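Local atomic coordinates of separin (Saccharomyces cerevisiae, PDB entry 5U1T), a protein that cleaves the MCD1/SCC1 subunit of cohesin at the onset of anaphase as a caspase-like cysteine protease, and is held inactive by securin for most of the cell cycle. Residues A119-S122 / T123-Y127; E148-P151 / H152-L156; T873-T876 / M877-D881; V886-E889 / Q890-L894; Q1444-N1448 / E1449-E1453. One frame throughout, in Å; residues are numbered along the deposited sequence.

Interaction 1. Residues A119-S122 / T123-Y127; sequences ADFS and TWNDY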
# COMPACT_ATOMS: atom_id res chain seq x y z
N ALA A 119 -16.76 -58.65 -1.29
CA ALA A 119 -16.53 -57.20 -1.24
C ALA A 119 -16.98 -56.59 0.07
O ALA A 119 -18.07 -56.88 0.55
CB ALA A 119 -17.25 -56.50 -2.39
N ASP A 120 -16.14 -55.74 0.64
CA ASP A 120 -16.54 -55.00 1.82
C ASP A 120 -17.60 -53.95 1.53
O ASP A 120 -17.73 -53.47 0.41
CB ASP A 120 -15.34 -54.34 2.45
CG ASP A 120 -14.62 -55.26 3.37
OD1 ASP A 120 -15.17 -55.53 4.47
OD2 ASP A 120 -13.52 -55.72 3.02
N PHE A 121 -18.38 -53.61 2.56
CA PHE A 121 -19.26 -52.45 2.46
C PHE A 121 -18.45 -51.15 2.48
O PHE A 121 -17.47 -51.04 3.21
CB PHE A 121 -20.27 -52.44 3.60
CG PHE A 121 -21.36 -53.46 3.46
CD1 PHE A 121 -21.17 -54.77 3.88
CD2 PHE A 121 -22.60 -53.10 2.94
CE1 PHE A 121 -22.20 -55.71 3.77
CE2 PHE A 121 -23.63 -54.03 2.82
CZ PHE A 121 -23.43 -55.34 3.24
N SER A 122 -18.87 -50.19 1.67
CA SER A 122 -18.39 -48.82 1.76
C SER A 122 -19.54 -47.88 1.44
O SER A 122 -20.60 -48.33 1.00
CB SER A 122 -17.23 -48.56 0.79
OG SER A 122 -17.73 -48.33 -0.51
N THR A 123 -19.34 -46.58 1.61
CA THR A 123 -20.40 -45.63 1.30
C THR A 123 -20.71 -45.69 -0.21
O THR A 123 -21.82 -45.37 -0.64
CB THR A 123 -20.03 -44.17 1.74
OG1 THR A 123 -21.06 -43.26 1.35
CG2 THR A 123 -18.71 -43.72 1.11
N TRP A 124 -19.74 -46.12 -1.00
CA TRP A 124 -19.90 -46.18 -2.44
C TRP A 124 -20.90 -47.24 -2.90
O TRP A 124 -21.57 -47.04 -3.92
CB TRP A 124 -18.55 -46.41 -3.10
CG TRP A 124 -17.69 -45.20 -2.98
CD1 TRP A 124 -16.64 -45.02 -2.13
CD2 TRP A 124 -17.85 -43.97 -3.69
NE1 TRP A 124 -16.12 -43.76 -2.29
CE2 TRP A 124 -16.84 -43.09 -3.24
CE3 TRP A 124 -18.73 -43.53 -4.68
CZ2 TRP A 124 -16.70 -41.79 -3.73
CZ3 TRP A 124 -18.58 -42.24 -5.19
CH2 TRP A 124 -17.58 -41.38 -4.70
N ASN A 125 -21.02 -48.33 -2.14
CA ASN A 125 -21.86 -49.44 -2.56
C ASN A 125 -22.91 -49.94 -1.55
O ASN A 125 -23.72 -50.83 -1.89
CB ASN A 125 -20.98 -50.64 -2.97
CG ASN A 125 -20.23 -51.29 -1.79
OD1 ASN A 125 -20.68 -51.28 -0.64
ND2 ASN A 125 -19.08 -51.88 -2.09
N ASP A 126 -22.92 -49.39 -0.33
CA ASP A 126 -23.66 -50.05 0.76
C ASP A 126 -25.19 -49.96 0.62
O ASP A 126 -25.93 -50.58 1.37
CB ASP A 126 -23.23 -49.50 2.12
CG ASP A 126 -23.55 -48.05 2.30
OD1 ASP A 126 -24.24 -47.48 1.43
OD2 ASP A 126 -23.12 -47.48 3.33
N TYR A 127 -25.65 -49.18 -0.36
CA TYR A 127 -27.07 -49.10 -0.67
C TYR A 127 -27.52 -50.13 -1.71
O TYR A 127 -28.67 -50.15 -2.10
CB TYR A 127 -27.40 -47.67 -1.14
CG TYR A 127 -26.73 -47.22 -2.42
CD1 TYR A 127 -27.34 -47.44 -3.66
CD2 TYR A 127 -25.49 -46.57 -2.41
CE1 TYR A 127 -26.74 -47.02 -4.84
CE2 TYR A 127 -24.88 -46.13 -3.60
CZ TYR A 127 -25.52 -46.36 -4.81
OH TYR A 127 -24.95 -45.95 -6.00
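Ser122 and Asn125 hold each other through backbone and side chain where the chain bends between helix 113-117 and helix 129-142. The amide of Asn125 lies alongside the extended run that leads into the bend and uses both of its polar atoms there. Its OD1 accepts the N-H of Ser122 at 3.1 Å, a nearly straight bond (167°) that arrives from 45° above the amide carbonyl plane. Its ND2 donates to O of Asp120 at 3.3 Å, and this bond lies in the plane of both groups. A chi1 of 68° sets CG between the backbone N and carbonyl carbon of Asn125, folding the amide back over residues 120-122. ND2 has a second partner in OD1 of Asn106. An alanine here has no amide to offer, and N of Ser122, O of Asp120 and OD1 of Asn106 would probably be left without this mate, the run before the bend less firmly tied to it. The bend itself is a beta turn closed by Asn125 N to Ser122 O at 3.2 Å. An ST turn is nested in it: OG of Ser122 accepts N of Trp124 at 3.0 Å. The O of Ser122 also takes a weak bond from N of Asp126. The ring edge of Phe121 meets CB of Asp126, CD2 lying 3.7 Å away. The indole of Trp124 leads away to Tyr462 and Trp68, meeting both rings edge-to-face.

Interaction 2. Residues E148-P151 / H152-L156; sequences EYLP and HILEL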
# COMPACT_ATOMS: atom_id res chain seq x y z
N GLU A 148 -18.30 -75.68 -7.21
CA GLU A 148 -17.04 -74.98 -7.46
C GLU A 148 -16.93 -73.71 -6.64
O GLU A 148 -15.82 -73.24 -6.36
CB GLU A 148 -16.89 -74.64 -8.95
CG GLU A 148 -18.19 -74.56 -9.74
CD GLU A 148 -18.74 -75.94 -10.10
OE1 GLU A 148 -18.50 -76.41 -11.23
OE2 GLU A 148 -19.41 -76.55 -9.24
N TYR A 149 -18.05 -73.14 -6.24
CA TYR A 149 -18.02 -71.91 -5.46
C TYR A 149 -17.95 -72.18 -3.98
O TYR A 149 -17.84 -71.25 -3.18
CB TYR A 149 -19.24 -71.06 -5.77
CG TYR A 149 -19.01 -70.02 -6.84
CD1 TYR A 149 -19.22 -70.32 -8.18
CD2 TYR A 149 -18.58 -68.74 -6.52
CE1 TYR A 149 -19.02 -69.39 -9.16
CE2 TYR A 149 -18.37 -67.80 -7.51
CZ TYR A 149 -18.60 -68.12 -8.83
OH TYR A 149 -18.40 -67.19 -9.83
N LEU A 150 -18.01 -73.46 -3.61
CA LEU A 150 -18.33 -73.85 -2.24
C LEU A 150 -17.46 -73.18 -1.15
O LEU A 150 -18.02 -72.60 -0.23
CB LEU A 150 -18.27 -75.38 -2.09
CG LEU A 150 -18.41 -75.87 -0.64
CD1 LEU A 150 -19.73 -75.40 -0.02
CD2 LEU A 150 -18.29 -77.36 -0.59
N PRO A 151 -16.12 -73.25 -1.26
CA PRO A 151 -15.33 -72.59 -0.20
C PRO A 151 -15.55 -71.07 -0.13
O PRO A 151 -15.42 -70.48 0.94
CB PRO A 151 -13.89 -72.90 -0.59
CG PRO A 151 -13.95 -73.13 -2.07
CD PRO A 151 -15.25 -73.81 -2.31
N HIS A 152 -15.89 -70.44 -1.25
CA HIS A 152 -16.17 -69.01 -1.21
C HIS A 152 -17.53 -68.70 -0.59
O HIS A 152 -17.70 -67.69 0.09
CB HIS A 152 -16.09 -68.42 -2.60
CG HIS A 152 -14.82 -68.76 -3.31
ND1 HIS A 152 -13.59 -68.63 -2.70
CD2 HIS A 152 -14.58 -69.22 -4.56
CE1 HIS A 152 -12.65 -69.00 -3.55
NE2 HIS A 152 -13.22 -69.36 -4.68
N ILE A 153 -18.49 -69.57 -0.86
CA ILE A 153 -19.82 -69.36 -0.33
C ILE A 153 -19.79 -69.62 1.16
O ILE A 153 -20.42 -68.91 1.94
CB ILE A 153 -20.84 -70.25 -1.04
CG1 ILE A 153 -21.17 -69.62 -2.39
CG2 ILE A 153 -22.10 -70.37 -0.23
CD1 ILE A 153 -21.65 -70.61 -3.38
N LEU A 154 -19.00 -70.61 1.56
CA LEU A 154 -18.81 -70.86 2.98
C LEU A 154 -18.10 -69.68 3.64
O LEU A 154 -18.55 -69.19 4.66
CB LEU A 154 -18.05 -72.17 3.20
CG LEU A 154 -18.83 -73.44 2.82
CD1 LEU A 154 -18.02 -74.71 3.09
CD2 LEU A 154 -20.18 -73.50 3.52
N GLU A 155 -17.00 -69.21 3.04
CA GLU A 155 -16.22 -68.07 3.57
C GLU A 155 -17.09 -66.82 3.78
O GLU A 155 -17.04 -66.17 4.83
CB GLU A 155 -15.03 -67.76 2.65
CG GLU A 155 -14.47 -66.34 2.76
CD GLU A 155 -13.68 -66.08 4.05
OE1 GLU A 155 -13.25 -64.92 4.26
OE2 GLU A 155 -13.49 -67.03 4.84
N LEU A 156 -17.87 -66.51 2.75
CA LEU A 156 -18.92 -65.51 2.79
C LEU A 156 -19.78 -65.62 4.04
O LEU A 156 -19.83 -64.72 4.87
CB LEU A 156 -19.81 -65.63 1.56
CG LEU A 156 -21.06 -64.78 1.53
CD1 LEU A 156 -20.60 -63.36 1.43
CD2 LEU A 156 -21.96 -65.15 0.37
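Tyr149 and Ile153 are linked across one helical turn by a backbone bond, Ile153 N to Tyr149 O at 2.9 Å, and the same carbonyl takes a weaker, more bent bond from N of His152. Two further bonds of this kind follow. Leu154 N meets O of Leu150 at 2.9 Å, nearly along the C=O axis, whereas Glu155 N reaches O of Pro151 at 2.9 Å from well above the carbonyl plane. Pro151 has no N-H to give to the preceding turn, and helix 146-158 is kinked there; its carbonyl still accepts normally, and the helix runs on regularly beyond it. This is a proline kink within an amphipathic helix of the helical domain, whose apolar side is covered by helix 129-142 and helix 190-203. Along that side, Leu150 and Leu154 cross obliquely. Leu150 has CG anti to its own N (chi1 173°) and Leu154 has CG anti to its carbonyl carbon (chi1 -69°), and with these opposite choices the two branches converge: CD1 of Leu150 lies 3.6 Å from CG of Leu154. Phe193 packs on both leucines. Farther round, the CD1 methyl of Ile153 reaches back to CB of Tyr149, touching the root of the tyrosine side chain, while Ile140 lies against both. Glu155 turns its carboxylate away from the preceding turn, and OE1 is held by a salt bridge to Arg334 and a hydrogen bond from Tyr163.

Interaction 3. Residues T873-T876 / M877-D881; sequences TSLT and MFLYD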
# COMPACT_ATOMS: atom_id res chain seq x y z
N THR A 873 -15.39 9.61 -2.13
CA THR A 873 -14.20 10.41 -1.96
C THR A 873 -13.51 10.72 -3.31
O THR A 873 -12.95 11.81 -3.46
CB THR A 873 -13.21 9.77 -0.96
OG1 THR A 873 -12.81 8.48 -1.41
CG2 THR A 873 -13.84 9.61 0.41
N SER A 874 -13.57 9.83 -4.29
CA SER A 874 -13.09 10.19 -5.63
C SER A 874 -14.04 11.13 -6.36
O SER A 874 -13.61 11.92 -7.20
CB SER A 874 -12.86 8.96 -6.51
OG SER A 874 -11.67 8.29 -6.19
N LEU A 875 -15.34 11.02 -6.08
CA LEU A 875 -16.35 11.83 -6.77
C LEU A 875 -16.28 13.29 -6.31
O LEU A 875 -16.32 14.21 -7.14
CB LEU A 875 -17.76 11.28 -6.53
CG LEU A 875 -18.88 12.13 -7.13
CD1 LEU A 875 -18.86 12.15 -8.66
CD2 LEU A 875 -20.22 11.68 -6.60
N THR A 876 -16.18 13.49 -5.00
CA THR A 876 -16.08 14.85 -4.48
C THR A 876 -14.79 15.50 -4.98
O THR A 876 -14.79 16.69 -5.30
CB THR A 876 -16.14 14.87 -2.94
OG1 THR A 876 -15.13 14.02 -2.40
CG2 THR A 876 -17.51 14.40 -2.48
N MET A 877 -13.71 14.72 -5.08
CA MET A 877 -12.49 15.24 -5.68
C MET A 877 -12.71 15.65 -7.13
O MET A 877 -12.20 16.67 -7.59
CB MET A 877 -11.36 14.22 -5.60
CG MET A 877 -10.86 13.97 -4.21
SD MET A 877 -9.51 12.77 -4.18
CE MET A 877 -9.19 12.75 -2.42
N PHE A 878 -13.48 14.85 -7.86
CA PHE A 878 -13.75 15.19 -9.25
C PHE A 878 -14.61 16.45 -9.33
O PHE A 878 -14.34 17.33 -10.14
CB PHE A 878 -14.41 14.00 -9.95
CG PHE A 878 -14.81 14.27 -11.37
CD1 PHE A 878 -13.88 14.26 -12.40
CD2 PHE A 878 -16.14 14.50 -11.70
CE1 PHE A 878 -14.26 14.48 -13.72
CE2 PHE A 878 -16.52 14.72 -13.02
CZ PHE A 878 -15.58 14.72 -14.03
N LEU A 879 -15.65 16.53 -8.49
CA LEU A 879 -16.59 17.64 -8.50
C LEU A 879 -15.92 18.96 -8.13
O LEU A 879 -16.19 20.00 -8.73
CB LEU A 879 -17.76 17.36 -7.56
CG LEU A 879 -18.67 16.23 -8.03
CD1 LEU A 879 -19.84 16.01 -7.10
CD2 LEU A 879 -19.15 16.52 -9.43
N TYR A 880 -15.04 18.90 -7.13
CA TYR A 880 -14.19 20.01 -6.72
C TYR A 880 -13.32 20.55 -7.85
O TYR A 880 -13.40 21.72 -8.19
CB TYR A 880 -13.30 19.57 -5.58
CG TYR A 880 -12.48 20.67 -4.98
CD1 TYR A 880 -13.07 21.63 -4.18
CD2 TYR A 880 -11.11 20.73 -5.18
CE1 TYR A 880 -12.33 22.62 -3.60
CE2 TYR A 880 -10.35 21.72 -4.61
CZ TYR A 880 -10.97 22.67 -3.82
OH TYR A 880 -10.25 23.67 -3.22
N ASP A 881 -12.48 19.68 -8.40
CA ASP A 881 -11.68 20.00 -9.57
C ASP A 881 -12.47 20.71 -10.65
O ASP A 881 -11.94 21.58 -11.31
CB ASP A 881 -11.07 18.73 -10.19
CG ASP A 881 -9.85 18.24 -9.45
OD1 ASP A 881 -9.21 19.06 -8.78
OD2 ASP A 881 -9.53 17.03 -9.54
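Leu875 and Leu879 meet one turn apart on helix 872-881, the first arm of an antiparallel helical hairpin whose second arm is helix 885-891. Their side chains lean together because they leave the backbone differently. Leu875 carries CG anti to its backbone N (chi1 176°), and this swings the branch toward the next turn; Leu879 has CG anti to its carbonyl carbon (chi1 -68°), which lays the branch back over the O of Leu875. CG of Leu875 then lies 4.0 Å from CD1 of Leu879, and CD1 of Leu875 is 4.1 Å from CG of Leu879. The same CD1 of Leu879 rests against Lys887 and Ser891 of the second arm. Replacing Leu879 by an alanine is likely to open a gap beside Lys887 and Ser891 and leave Leu875 without its partner one turn on. On another side of the helix Met877 runs out fully extended beyond CG, its chain passing alongside O of Thr873 to lie on Arg834 and His837. Phe878 points its ring off the segment to stack on Phe863. The hydroxyl of Thr876 bonds to O of Ile872 in the turn before. Beneath these groups Met877 N to Thr873 O is a weak bond at 3.4 Å, whereas the backbone N of Phe878, Leu879 and Tyr880 bond to O of Ser874, Leu875 and Thr876 at 2.8 to 3.0 Å, Leu879 N to Leu875 O being 2.8 Å.

Interaction 4. Residues V886-E889 / Q890-L894; sequences VKLE and QSLVL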
# COMPACT_ATOMS: atom_id res chain seq x y z
N VAL A 886 -21.66 22.88 -5.78
CA VAL A 886 -23.05 22.62 -5.42
C VAL A 886 -23.32 21.11 -5.50
O VAL A 886 -23.78 20.49 -4.54
CB VAL A 886 -24.03 23.41 -6.33
CG1 VAL A 886 -24.22 24.82 -5.81
CG2 VAL A 886 -23.52 23.43 -7.77
N LYS A 887 -22.99 20.53 -6.66
CA LYS A 887 -23.17 19.11 -6.89
C LYS A 887 -22.34 18.30 -5.89
O LYS A 887 -22.68 17.16 -5.57
CB LYS A 887 -22.80 18.76 -8.34
CG LYS A 887 -23.34 17.42 -8.83
CD LYS A 887 -23.41 17.38 -10.35
CE LYS A 887 -24.25 18.55 -10.91
NZ LYS A 887 -25.75 18.40 -10.68
N LEU A 888 -21.28 18.92 -5.37
CA LEU A 888 -20.37 18.29 -4.41
C LEU A 888 -20.99 18.06 -3.03
O LEU A 888 -21.21 16.92 -2.64
CB LEU A 888 -19.11 19.12 -4.25
CG LEU A 888 -17.87 18.47 -3.62
CD1 LEU A 888 -16.66 19.38 -3.84
CD2 LEU A 888 -18.02 18.14 -2.13
N GLU A 889 -21.22 19.14 -2.28
CA GLU A 889 -21.75 19.02 -0.91
C GLU A 889 -23.10 18.33 -0.89
O GLU A 889 -23.58 17.93 0.17
CB GLU A 889 -21.85 20.40 -0.21
CG GLU A 889 -20.72 20.65 0.82
CD GLU A 889 -20.72 22.06 1.44
OE1 GLU A 889 -19.79 22.86 1.18
OE2 GLU A 889 -21.65 22.37 2.21
N GLN A 890 -23.71 18.14 -2.06
CA GLN A 890 -24.99 17.49 -2.11
C GLN A 890 -24.96 16.03 -2.58
O GLN A 890 -25.91 15.28 -2.35
CB GLN A 890 -25.92 18.30 -2.99
CG GLN A 890 -27.38 18.06 -2.64
CD GLN A 890 -27.92 19.05 -1.62
OE1 GLN A 890 -27.46 20.21 -1.53
NE2 GLN A 890 -28.92 18.59 -0.85
N SER A 891 -23.89 15.62 -3.24
CA SER A 891 -23.72 14.20 -3.51
C SER A 891 -23.19 13.52 -2.25
O SER A 891 -23.28 12.30 -2.09
CB SER A 891 -22.81 13.97 -4.71
OG SER A 891 -21.54 14.50 -4.48
N LEU A 892 -22.66 14.33 -1.34
CA LEU A 892 -22.33 13.85 -0.00
C LEU A 892 -23.58 13.55 0.83
O LEU A 892 -23.54 12.71 1.72
CB LEU A 892 -21.47 14.88 0.74
CG LEU A 892 -19.99 15.07 0.42
CD1 LEU A 892 -19.48 16.32 1.14
CD2 LEU A 892 -19.19 13.83 0.81
N VAL A 893 -24.70 14.23 0.57
CA VAL A 893 -25.91 13.88 1.30
C VAL A 893 -26.59 12.67 0.65
O VAL A 893 -27.20 11.86 1.35
CB VAL A 893 -26.93 15.06 1.42
CG1 VAL A 893 -26.24 16.32 1.92
CG2 VAL A 893 -27.68 15.31 0.11
N LEU A 894 -26.48 12.51 -0.66
CA LEU A 894 -27.12 11.35 -1.29
C LEU A 894 -26.33 10.07 -1.07
O LEU A 894 -26.76 9.01 -1.49
CB LEU A 894 -27.31 11.57 -2.79
CG LEU A 894 -28.49 12.44 -3.17
CD1 LEU A 894 -28.71 12.38 -4.68
CD2 LEU A 894 -29.78 12.06 -2.40
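A chi1 of 61° brings OG of Ser891 between its own backbone N and carbonyl carbon, from where it reaches back to two carbonyls of the preceding turn, O of Lys887 and O of Leu888, each at 3.1 Å. The single hydroxyl proton can serve either one. Another pair of torsions brings Leu888 and Leu892 together: CG of Leu888 stands anti to its N (chi1 -163°) and CG of Leu892 anti to its carbonyl carbon. The two side chains therefore lie side by side and point the same way, with CD2 of Leu888 4.0 Å from CD1 of Leu892. Helix 905-912 covers them, Trp909 lying on Leu888 and Pro906 on Leu892, and Thr876 of helix 872-881 touches both. The helix itself is only weakly bonded about residues 890-891. Ser891 N divides itself between O of Lys887 and O of Leu888, both at 3.0 Å and both weak. Leu892 N makes the firmer bond, to O of Leu888 at 3.2 Å (151°). CG1 of Val893 rests near O of Glu889. The carboxylate of Glu889 leads away to a long, weak ion pair with Lys915. The hydroxyl of Ser891, whichever carbonyl it serves, probably makes up for part of the bonding that the backbone gives only weakly, while the paired leucines keep the buried side apolar.

Interaction 5. Residues Q1444-N1448 / E1449-E1453; sequences QLVMN and EKPEE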
# COMPACT_ATOMS: atom_id res chain seq x y z
N GLN A 1444 44.87 30.53 -7.90
CA GLN A 1444 44.64 29.54 -8.95
C GLN A 1444 43.80 30.13 -10.07
O GLN A 1444 42.93 30.96 -9.83
CB GLN A 1444 43.98 28.27 -8.37
CG GLN A 1444 43.91 27.08 -9.33
CD GLN A 1444 43.37 25.80 -8.69
OE1 GLN A 1444 42.89 25.81 -7.55
NE2 GLN A 1444 43.45 24.69 -9.42
N LEU A 1445 44.08 29.71 -11.29
CA LEU A 1445 43.32 30.13 -12.46
C LEU A 1445 42.91 28.92 -13.27
O LEU A 1445 43.72 28.05 -13.51
CB LEU A 1445 44.15 31.06 -13.33
CG LEU A 1445 43.71 31.23 -14.79
CD1 LEU A 1445 42.36 31.93 -14.87
CD2 LEU A 1445 44.75 32.04 -15.53
N VAL A 1446 41.65 28.85 -13.67
CA VAL A 1446 41.22 27.80 -14.59
C VAL A 1446 40.69 28.44 -15.87
O VAL A 1446 39.78 29.26 -15.81
CB VAL A 1446 40.15 26.92 -13.96
CG1 VAL A 1446 39.55 26.01 -15.01
CG2 VAL A 1446 40.74 26.13 -12.81
N MET A 1447 41.26 28.08 -17.02
CA MET A 1447 40.95 28.80 -18.26
C MET A 1447 40.81 27.91 -19.50
O MET A 1447 41.65 27.04 -19.77
CB MET A 1447 42.02 29.86 -18.51
CG MET A 1447 41.62 30.87 -19.54
SD MET A 1447 42.92 32.05 -19.87
CE MET A 1447 43.90 31.17 -21.08
N ASN A 1448 39.75 28.17 -20.27
CA ASN A 1448 39.37 27.36 -21.44
C ASN A 1448 39.28 25.90 -21.06
O ASN A 1448 39.44 25.01 -21.89
CB ASN A 1448 40.36 27.56 -22.59
CG ASN A 1448 39.86 26.95 -23.90
OD1 ASN A 1448 38.69 26.55 -24.00
ND2 ASN A 1448 40.74 26.87 -24.89
N GLU A 1449 38.99 25.66 -19.79
CA GLU A 1449 39.09 24.34 -19.19
C GLU A 1449 37.94 24.11 -18.22
O GLU A 1449 37.74 24.90 -17.31
CB GLU A 1449 40.45 24.21 -18.48
CG GLU A 1449 40.75 22.84 -17.88
CD GLU A 1449 42.08 22.82 -17.13
OE1 GLU A 1449 42.53 23.91 -16.68
OE2 GLU A 1449 42.69 21.72 -17.02
N LYS A 1450 37.17 23.05 -18.44
CA LYS A 1450 36.09 22.70 -17.52
C LYS A 1450 36.66 22.38 -16.13
O LYS A 1450 37.44 21.44 -15.99
CB LYS A 1450 35.29 21.50 -18.03
CG LYS A 1450 34.52 21.78 -19.30
CD LYS A 1450 33.68 20.58 -19.70
CE LYS A 1450 32.79 20.91 -20.89
NZ LYS A 1450 33.58 21.42 -22.05
N PRO A 1451 36.27 23.17 -15.12
CA PRO A 1451 36.75 22.90 -13.76
C PRO A 1451 36.00 21.73 -13.13
O PRO A 1451 34.80 21.62 -13.34
CB PRO A 1451 36.46 24.21 -13.02
CG PRO A 1451 35.28 24.79 -13.73
CD PRO A 1451 35.42 24.38 -15.18
N GLU A 1452 36.70 20.87 -12.39
CA GLU A 1452 36.07 19.71 -11.77
C GLU A 1452 35.63 20.02 -10.35
O GLU A 1452 36.30 20.77 -9.64
CB GLU A 1452 37.03 18.51 -11.79
CG GLU A 1452 36.70 17.47 -12.86
CD GLU A 1452 37.85 16.51 -13.11
OE1 GLU A 1452 37.58 15.30 -13.35
OE2 GLU A 1452 39.03 16.97 -13.07
N GLU A 1453 34.50 19.43 -9.94
CA GLU A 1453 33.78 19.80 -8.72
C GLU A 1453 34.63 20.05 -7.48
O GLU A 1453 34.41 21.02 -6.75
CB GLU A 1453 32.74 18.74 -8.38
CG GLU A 1453 31.76 19.17 -7.28
CD GLU A 1453 30.72 18.11 -6.95
OE1 GLU A 1453 29.53 18.45 -6.74
OE2 GLU A 1453 31.10 16.93 -6.90
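Val1446 and Pro1451 make the apolar part of this contact, folded together by the loop that leaves strand 1444-1447. The CG1 methyl of Val1446, anti to its backbone N (chi1 170°), points toward the returning chain and lies 4.1 Å from CB of Pro1451. It also meets the base of Glu1449, at 4.0 Å from CB, and sits beside that residue's backbone O. The Glu1449 side chain runs across the valine at about a right angle, so that it is the aliphatic stem and the OE1 oxygen, 4.0 Å from CG1, that pass the methyl. Pro1451 also rests on Pro1418 and Tyr1477, and Met1459 packs against Val1446. No hydrogen bond links the two segments. The sharp change of direction comes from Asn1448, whose backbone takes the left-handed helical conformation (phi 53°), and N of Glu1449, though 3.0 Å from O of Met1447, is badly angled for a bond. The polar ties lead outward instead. Backbone bonds join Val1446 to Met1414 and Leu1416 of the neighbouring strand, and NZ of Lys1450 makes a weak bond to Asn1419. Glu1452 occupies the N-cap position of helix 1453-1461. The loop leads from a parallel strand at one of the sheet's two edges into the helix of a beta-alpha-beta crossover, a building unit of alpha/beta folds such as the caspase-like fold of clan CD peptidases.

Overall arrangement
Interactions 1 and 2 lie about 20 Å apart between centres, and the loop of the first leads into helix 129-142, which packs on the helix of the second. Interactions 3 and 4 touch: they are the two arms of one hairpin, with Leu888 CD1 3.6 Å from Thr876 O. Interaction 5 stands alone in the protease fold, about 97 Å from interaction 1 between centres. The three helical contacts combine backbone bonds with leucine pairs, both buried in interactions 2 and 4; interaction 1 adds side-chain-to-backbone hydrogen bonds to those of its turn, and interaction 5, with three exposed residues, has no hydrogen bond across it and rests on van der Waals touches of Val1446.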